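Local coordinates for protein putative dehydratase (Salmonella enterica subsp. enterica serovar Enteritidis, PDB 3TW9) that catalyses, at a low rate in vitro, the magnesium-dependent dehydration of D-gluconate to 2-dehydro-3-deoxy-D-gluconate, and probably has no significant role in degrading D-gluconate in vivo, at residues F241-P255 with Q267-N281. Sequence-based numbering, arbitrary orientation.
Sequences FGIEFIHDVHERVTP and QYQLFYLEDPVAPEN
His-247 is bonded through both its backbone N and O to strand 272-274, which runs parallel to strand 244-248, their short axes inclined by 17°. His-247 N donates to Tyr-272 O, and His-247 O accepts from Glu-274 N at 2.8 Å. Phe-271 N also bonds Phe-245 O; beyond strand 244-248, Val-249 N bonds Glu-274 O, and Glu-251 N in the type I' turn 249-252 reaches Asp-275 O (3.0 Å).

Apolar packing flanks this backbone. On one face Ile-246 makes a CH-pi contact over the Tyr-272 ring, Ile-246 CG1 standing 4.0 Å from the ring centroid, and Ile-246 CD1 also meets Phe-271 CD2. On the other, Leu-273 CD1 touches Val-249 CG2 (3.5 Å) and comes in plane to the edge of the His-247 imidazole, whose NE2 and ND1 bond Tyr-224 and Cys-178.

Beside Ile-246 and Tyr-272, the acidic side chains gather. With CG of both anti to the backbone N (chi1 -167° and -177°), the carboxylates of Asp-248 and Glu-274 stack nearly parallel, OD2 of Asp-248 3.5 Å from OE1 of Glu-274. The crowding of like charges is probably offset by magnesium, when bound, and by the salt bridge from Arg-321 to Glu-274 OE2. A water donates to Asp-248 OD1 and Asp-275 OD2.

Asp-248 and Glu-274 are magnesium ligands, completed by Glu-300. The arrangement is a beta-alpha-beta unit, via helix 255-265, of the enolase-superfamily barrel, with metal ligands at the C-terminal ends of successive strands.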
loop_
_atom_site.group_PDB
_atom_site.type_symbol
_atom_site.label_atom_id
_atom_site.label_comp_id
_atom_site.label_asym_id
_atom_site.label_seq_id
_atom_site.Cartn_x
_atom_site.Cartn_y
_atom_site.Cartn_z
ATOM N N PHE C 241 -9.472 34.069 -8.099
ATOM C CA PHE C 241 -8.642 32.864 -8.151
ATOM C C PHE C 241 -8.573 32.102 -6.840
ATOM O O PHE C 241 -7.921 31.066 -6.776
ATOM C CB PHE C 241 -7.226 33.207 -8.634
ATOM C CG PHE C 241 -7.108 33.349 -10.126
ATOM C CD1 PHE C 241 -6.668 32.283 -10.904
ATOM C CD2 PHE C 241 -7.424 34.548 -10.751
ATOM C CE1 PHE C 241 -6.565 32.423 -12.283
ATOM C CE2 PHE C 241 -7.327 34.687 -12.128
ATOM C CZ PHE C 241 -6.899 33.623 -12.895
ATOM N N GLY C 242 -9.244 32.600 -5.805
ATOM C CA GLY C 242 -9.292 31.920 -4.516
ATOM C C GLY C 242 -10.093 30.626 -4.566
ATOM O O GLY C 242 -9.674 29.613 -3.997
ATOM N N ILE C 243 -11.230 30.661 -5.264
ATOM C CA ILE C 243 -12.089 29.484 -5.463
ATOM C C ILE C 243 -11.367 28.449 -6.343
ATOM O O ILE C 243 -10.750 28.800 -7.334
ATOM C CB ILE C 243 -13.475 29.881 -6.062
ATOM C CG1 ILE C 243 -14.404 28.668 -6.232
ATOM C CG2 ILE C 243 -13.339 30.670 -7.369
ATOM C CD1 ILE C 243 -14.793 28.012 -4.917
ATOM N N GLU C 244 -11.430 27.186 -5.939
ATOM C CA GLU C 244 -10.863 26.103 -6.741
ATOM C C GLU C 244 -11.889 25.575 -7.749
ATOM O O GLU C 244 -13.044 25.290 -7.391
ATOM C CB GLU C 244 -10.345 24.965 -5.854
ATOM C CG GLU C 244 -9.213 25.325 -4.890
ATOM C CD GLU C 244 -7.861 25.604 -5.562
ATOM O OE1 GLU C 244 -7.650 25.231 -6.733
ATOM O OE2 GLU C 244 -7.002 26.221 -4.909
ATOM N N PHE C 245 -11.452 25.452 -9.004
ATOM C CA PHE C 245 -12.290 24.996 -10.119
ATOM C C PHE C 245 -11.845 23.641 -10.635
ATOM O O PHE C 245 -10.647 23.401 -10.803
ATOM C CB PHE C 245 -12.191 25.954 -11.306
ATOM C CG PHE C 245 -12.879 27.277 -11.111
ATOM C CD1 PHE C 245 -13.897 27.430 -10.162
ATOM C CD2 PHE C 245 -12.554 28.352 -11.930
ATOM C CE1 PHE C 245 -14.543 28.650 -10.010
ATOM C CE2 PHE C 245 -13.198 29.591 -11.779
ATOM C CZ PHE C 245 -14.201 29.720 -10.810
ATOM N N ILE C 246 -12.824 22.769 -10.837
ATOM C CA ILE C 246 -12.636 21.497 -11.538
ATOM C C ILE C 246 -13.443 21.498 -12.829
ATOM O O ILE C 246 -14.561 21.997 -12.874
ATOM C CB ILE C 246 -13.037 20.329 -10.612
ATOM C CG1 ILE C 246 -11.897 20.098 -9.623
ATOM C CG2 ILE C 246 -13.417 19.027 -11.403
ATOM C CD1 ILE C 246 -12.294 19.396 -8.457
ATOM N N HIS C 247 -12.862 20.964 -13.899
ATOM C CA HIS C 247 -13.604 20.799 -15.129
ATOM C C HIS C 247 -13.440 19.376 -15.608
ATOM O O HIS C 247 -12.320 18.874 -15.672
ATOM C CB HIS C 247 -13.146 21.774 -16.231
ATOM C CG HIS C 247 -13.944 21.631 -17.491
ATOM N ND1 HIS C 247 -15.258 22.040 -17.574
ATOM C CD2 HIS C 247 -13.657 21.037 -18.674
ATOM C CE1 HIS C 247 -15.730 21.762 -18.779
ATOM N NE2 HIS C 247 -14.781 21.143 -19.463
ATOM N N ASP C 248 -14.552 18.758 -15.976
ATOM C CA ASP C 248 -14.560 17.378 -16.461
ATOM C C ASP C 248 -14.735 17.338 -17.979
ATOM O O ASP C 248 -15.796 17.656 -18.522
ATOM C CB ASP C 248 -15.719 16.632 -15.743
ATOM C CG ASP C 248 -15.663 15.127 -15.899
ATOM O OD1 ASP C 248 -14.736 14.618 -16.556
ATOM O OD2 ASP C 248 -16.553 14.437 -15.339
ATOM N N VAL C 249 -13.686 16.917 -18.679
ATOM C CA VAL C 249 -13.766 16.660 -20.130
ATOM C C VAL C 249 -14.636 15.417 -20.444
ATOM O O VAL C 249 -15.275 15.362 -21.493
ATOM C CB VAL C 249 -12.343 16.476 -20.710
ATOM C CG1 VAL C 249 -12.372 16.208 -22.209
ATOM C CG2 VAL C 249 -11.506 17.711 -20.418
ATOM N N HIS C 250 -14.608 14.428 -19.542
ATOM C CA HIS C 250 -15.456 13.228 -19.586
ATOM C C HIS C 250 -15.328 12.523 -20.913
ATOM O O HIS C 250 -16.331 12.179 -21.524
ATOM C CB HIS C 250 -16.931 13.605 -19.326
ATOM C CG HIS C 250 -17.733 12.543 -18.642
ATOM N ND1 HIS C 250 -18.356 11.521 -19.324
ATOM C CD2 HIS C 250 -18.011 12.342 -17.331
ATOM C CE1 HIS C 250 -18.984 10.738 -18.464
ATOM N NE2 HIS C 250 -18.793 11.215 -17.247
ATOM N N GLU C 251 -14.082 12.374 -21.381
ATOM C CA GLU C 251 -13.755 11.619 -22.594
ATOM C C GLU C 251 -14.455 12.090 -23.884
ATOM O O GLU C 251 -14.579 11.316 -24.846
ATOM C CB GLU C 251 -13.909 10.078 -22.350
ATOM C CG GLU C 251 -15.354 9.516 -22.110
ATOM C CD GLU C 251 -15.455 7.996 -22.093
ATOM O OE1 GLU C 251 -16.577 7.431 -21.989
ATOM O OE2 GLU C 251 -14.413 7.337 -22.156
ATOM N N ARG C 252 -14.867 13.360 -23.926
ATOM C CA ARG C 252 -15.751 13.832 -25.012
ATOM C C ARG C 252 -15.053 14.335 -26.288
ATOM O O ARG C 252 -15.719 14.578 -27.300
ATOM C CB ARG C 252 -16.741 14.885 -24.477
ATOM C CG ARG C 252 -17.821 14.275 -23.569
ATOM C CD ARG C 252 -18.688 15.355 -22.924
ATOM N NE ARG C 252 -17.960 16.230 -21.995
ATOM C CZ ARG C 252 -18.338 17.469 -21.667
ATOM N NH1 ARG C 252 -19.434 17.997 -22.210
ATOM N NH2 ARG C 252 -17.614 18.195 -20.811
ATOM N N VAL C 253 -13.722 14.467 -26.262
ATOM C CA VAL C 253 -12.999 15.044 -27.409
ATOM C C VAL C 253 -11.839 14.146 -27.830
ATOM O O VAL C 253 -11.486 13.236 -27.083
ATOM C CB VAL C 253 -12.449 16.474 -27.136
ATOM C CG1 VAL C 253 -13.590 17.474 -26.838
ATOM C CG2 VAL C 253 -11.411 16.487 -26.001
ATOM N N THR C 254 -11.273 14.392 -29.016
ATOM C CA THR C 254 -10.116 13.589 -29.466
ATOM C C THR C 254 -8.938 13.949 -28.589
ATOM O O THR C 254 -8.893 15.042 -27.980
ATOM C CB THR C 254 -9.691 13.850 -30.938
ATOM O OG1 THR C 254 -9.264 15.221 -31.077
ATOM C CG2 THR C 254 -10.786 13.461 -31.914
ATOM N N PRO C 255 -7.971 13.034 -28.507
ATOM C CA PRO C 255 -6.874 13.315 -27.590
ATOM C C PRO C 255 -6.129 14.619 -27.829
ATOM O O PRO C 255 -5.894 15.347 -26.870
ATOM C CB PRO C 255 -5.970 12.111 -27.767
ATOM C CG PRO C 255 -6.925 10.993 -28.078
ATOM C CD PRO C 255 -7.946 11.640 -29.002
ATOM N N GLN C 267 -3.595 28.989 -17.734
ATOM C CA GLN C 267 -3.661 30.333 -17.162
ATOM C C GLN C 267 -4.790 30.494 -16.123
ATOM O O GLN C 267 -4.775 31.440 -15.334
ATOM C CB GLN C 267 -3.857 31.364 -18.274
ATOM C CG GLN C 267 -5.106 31.118 -19.107
ATOM C CD GLN C 267 -5.191 31.995 -20.346
ATOM O OE1 GLN C 267 -5.109 33.218 -20.267
ATOM N NE2 GLN C 267 -5.366 31.361 -21.501
ATOM N N TYR C 268 -5.758 29.575 -16.131
ATOM C CA TYR C 268 -6.926 29.669 -15.228
ATOM C C TYR C 268 -6.762 28.854 -13.946
ATOM O O TYR C 268 -7.649 28.877 -13.066
ATOM C CB TYR C 268 -8.210 29.296 -15.978
ATOM C CG TYR C 268 -8.377 30.097 -17.230
ATOM C CD1 TYR C 268 -8.430 31.498 -17.174
ATOM C CD2 TYR C 268 -8.466 29.477 -18.479
ATOM C CE1 TYR C 268 -8.572 32.266 -18.330
ATOM C CE2 TYR C 268 -8.611 30.236 -19.646
ATOM C CZ TYR C 268 -8.662 31.633 -19.561
ATOM O OH TYR C 268 -8.801 32.395 -20.702
ATOM N N GLN C 269 -5.623 28.147 -13.863
ATOM C CA GLN C 269 -5.182 27.487 -12.631
ATOM C C GLN C 269 -6.251 26.561 -12.050
ATOM O O GLN C 269 -6.657 26.729 -10.887
ATOM C CB GLN C 269 -4.770 28.538 -11.585
ATOM C CG GLN C 269 -3.679 29.512 -12.037
ATOM C CD GLN C 269 -2.312 29.128 -11.506
ATOM O OE1 GLN C 269 -2.066 27.965 -11.200
ATOM N NE2 GLN C 269 -1.416 30.107 -11.390
ATOM N N LEU C 270 -6.725 25.614 -12.861
ATOM C CA LEU C 270 -7.699 24.634 -12.398
ATOM C C LEU C 270 -7.099 23.733 -11.332
ATOM O O LEU C 270 -5.904 23.447 -11.345
ATOM C CB LEU C 270 -8.227 23.784 -13.566
ATOM C CG LEU C 270 -9.409 24.381 -14.341
ATOM C CD1 LEU C 270 -9.056 25.702 -15.018
ATOM C CD2 LEU C 270 -9.948 23.392 -15.361
ATOM N N PHE C 271 -7.927 23.300 -10.399
ATOM C CA PHE C 271 -7.493 22.321 -9.410
ATOM C C PHE C 271 -7.209 20.985 -10.110
ATOM O O PHE C 271 -6.207 20.327 -9.834
ATOM C CB PHE C 271 -8.569 22.164 -8.337
ATOM C CG PHE C 271 -8.198 21.234 -7.227
ATOM C CD1 PHE C 271 -7.367 21.650 -6.203
ATOM C CD2 PHE C 271 -8.710 19.927 -7.194
ATOM C CE1 PHE C 271 -7.028 20.772 -5.154
ATOM C CE2 PHE C 271 -8.366 19.060 -6.159
ATOM C CZ PHE C 271 -7.547 19.479 -5.142
ATOM N N TYR C 272 -8.119 20.605 -11.005
ATOM C CA TYR C 272 -7.814 19.596 -12.003
ATOM C C TYR C 272 -8.699 19.626 -13.242
ATOM O O TYR C 272 -9.831 20.118 -13.209
ATOM C CB TYR C 272 -7.671 18.194 -11.384
ATOM C CG TYR C 272 -8.841 17.491 -10.744
ATOM C CD1 TYR C 272 -10.042 17.225 -11.448
ATOM C CD2 TYR C 272 -8.699 16.970 -9.449
ATOM C CE1 TYR C 272 -11.079 16.462 -10.832
ATOM C CE2 TYR C 272 -9.699 16.253 -8.848
ATOM C CZ TYR C 272 -10.884 16.004 -9.519
ATOM O OH TYR C 272 -11.840 15.240 -8.847
ATOM N N LEU C 273 -8.144 19.095 -14.334
ATOM C CA LEU C 273 -8.893 18.831 -15.568
ATOM C C LEU C 273 -9.058 17.321 -15.632
ATOM O O LEU C 273 -8.067 16.588 -15.575
ATOM C CB LEU C 273 -8.102 19.300 -16.782
ATOM C CG LEU C 273 -8.763 19.168 -18.171
ATOM C CD1 LEU C 273 -9.994 20.091 -18.263
ATOM C CD2 LEU C 273 -7.788 19.542 -19.249
ATOM N N GLU C 274 -10.308 16.881 -15.727
ATOM C CA GLU C 274 -10.689 15.495 -15.490
ATOM C C GLU C 274 -11.036 14.725 -16.758
ATOM O O GLU C 274 -11.695 15.246 -17.666
ATOM C CB GLU C 274 -11.879 15.443 -14.526
ATOM C CG GLU C 274 -12.281 14.024 -14.178
ATOM C CD GLU C 274 -13.545 13.964 -13.414
ATOM O OE1 GLU C 274 -14.013 15.036 -13.017
ATOM O OE2 GLU C 274 -14.044 12.835 -13.191
ATOM N N ASP C 275 -10.613 13.461 -16.766
ATOM C CA ASP C 275 -10.816 12.539 -17.915
ATOM C C ASP C 275 -10.596 13.168 -19.273
ATOM O O ASP C 275 -11.495 13.159 -20.118
ATOM C CB ASP C 275 -12.161 11.828 -17.820
ATOM C CG ASP C 275 -12.248 10.933 -16.635
ATOM O OD1 ASP C 275 -11.260 10.822 -15.869
ATOM O OD2 ASP C 275 -13.343 10.342 -16.407
ATOM N N PRO C 276 -9.374 13.716 -19.508
ATOM C CA PRO C 276 -9.109 14.275 -20.818
ATOM C C PRO C 276 -9.096 13.192 -21.925
ATOM O O PRO C 276 -9.250 13.512 -23.099
ATOM C CB PRO C 276 -7.713 14.903 -20.659
ATOM C CG PRO C 276 -7.074 14.172 -19.534
ATOM C CD PRO C 276 -8.224 13.897 -18.593
ATOM N N VAL C 277 -8.869 11.939 -21.541
ATOM C CA VAL C 277 -8.940 10.832 -22.507
ATOM C C VAL C 277 -9.804 9.717 -21.954
ATOM O O VAL C 277 -9.968 9.590 -20.736
ATOM C CB VAL C 277 -7.535 10.282 -22.929
ATOM C CG1 VAL C 277 -6.733 11.372 -23.589
ATOM C CG2 VAL C 277 -6.737 9.685 -21.728
ATOM N N ALA C 278 -10.333 8.906 -22.860
ATOM C CA ALA C 278 -10.947 7.617 -22.532
ATOM C C ALA C 278 -9.887 6.629 -21.999
ATOM O O ALA C 278 -8.697 6.749 -22.333
ATOM C CB ALA C 278 -11.584 7.049 -23.799
ATOM N N PRO C 279 -10.302 5.622 -21.197
ATOM C CA PRO C 279 -9.369 4.594 -20.747
ATOM C C PRO C 279 -8.673 3.893 -21.914
ATOM O O PRO C 279 -7.482 3.558 -21.825
ATOM C CB PRO C 279 -10.252 3.575 -20.055
ATOM C CG PRO C 279 -11.453 4.300 -19.679
ATOM C CD PRO C 279 -11.663 5.391 -20.658
ATOM N N GLU C 280 -9.392 3.733 -23.024
ATOM C CA GLU C 280 -8.814 3.092 -24.216
ATOM C C GLU C 280 -7.713 3.929 -24.894
ATOM O O GLU C 280 -6.942 3.414 -25.743
ATOM C CB GLU C 280 -9.912 2.793 -25.226
ATOM C CG GLU C 280 -10.881 1.745 -24.731
ATOM C CD GLU C 280 -12.071 2.306 -23.968
ATOM O OE1 GLU C 280 -12.101 3.513 -23.610
ATOM O OE2 GLU C 280 -12.994 1.523 -23.700
ATOM N N ASN C 281 -7.619 5.187 -24.495
ATOM C CA ASN C 281 -6.653 6.122 -25.056
ATOM C C ASN C 281 -5.620 6.620 -24.055
ATOM O O ASN C 281 -5.021 7.669 -24.273
ATOM C CB ASN C 281 -7.360 7.335 -25.701
ATOM C CG ASN C 281 -8.019 6.979 -27.037
ATOM O OD1 ASN C 281 -7.505 6.114 -27.770
ATOM N ND2 ASN C 281 -9.138 7.641 -27.371
HETATM O O HOH W 1 -8.550 26.170 -9.005
HETATM O O HOH W 2 -15.310 11.993 -15.851
HETATM O O HOH W 3 -9.420 12.305 -25.695
HETATM O O HOH W 4 -11.629 13.283 -24.451
#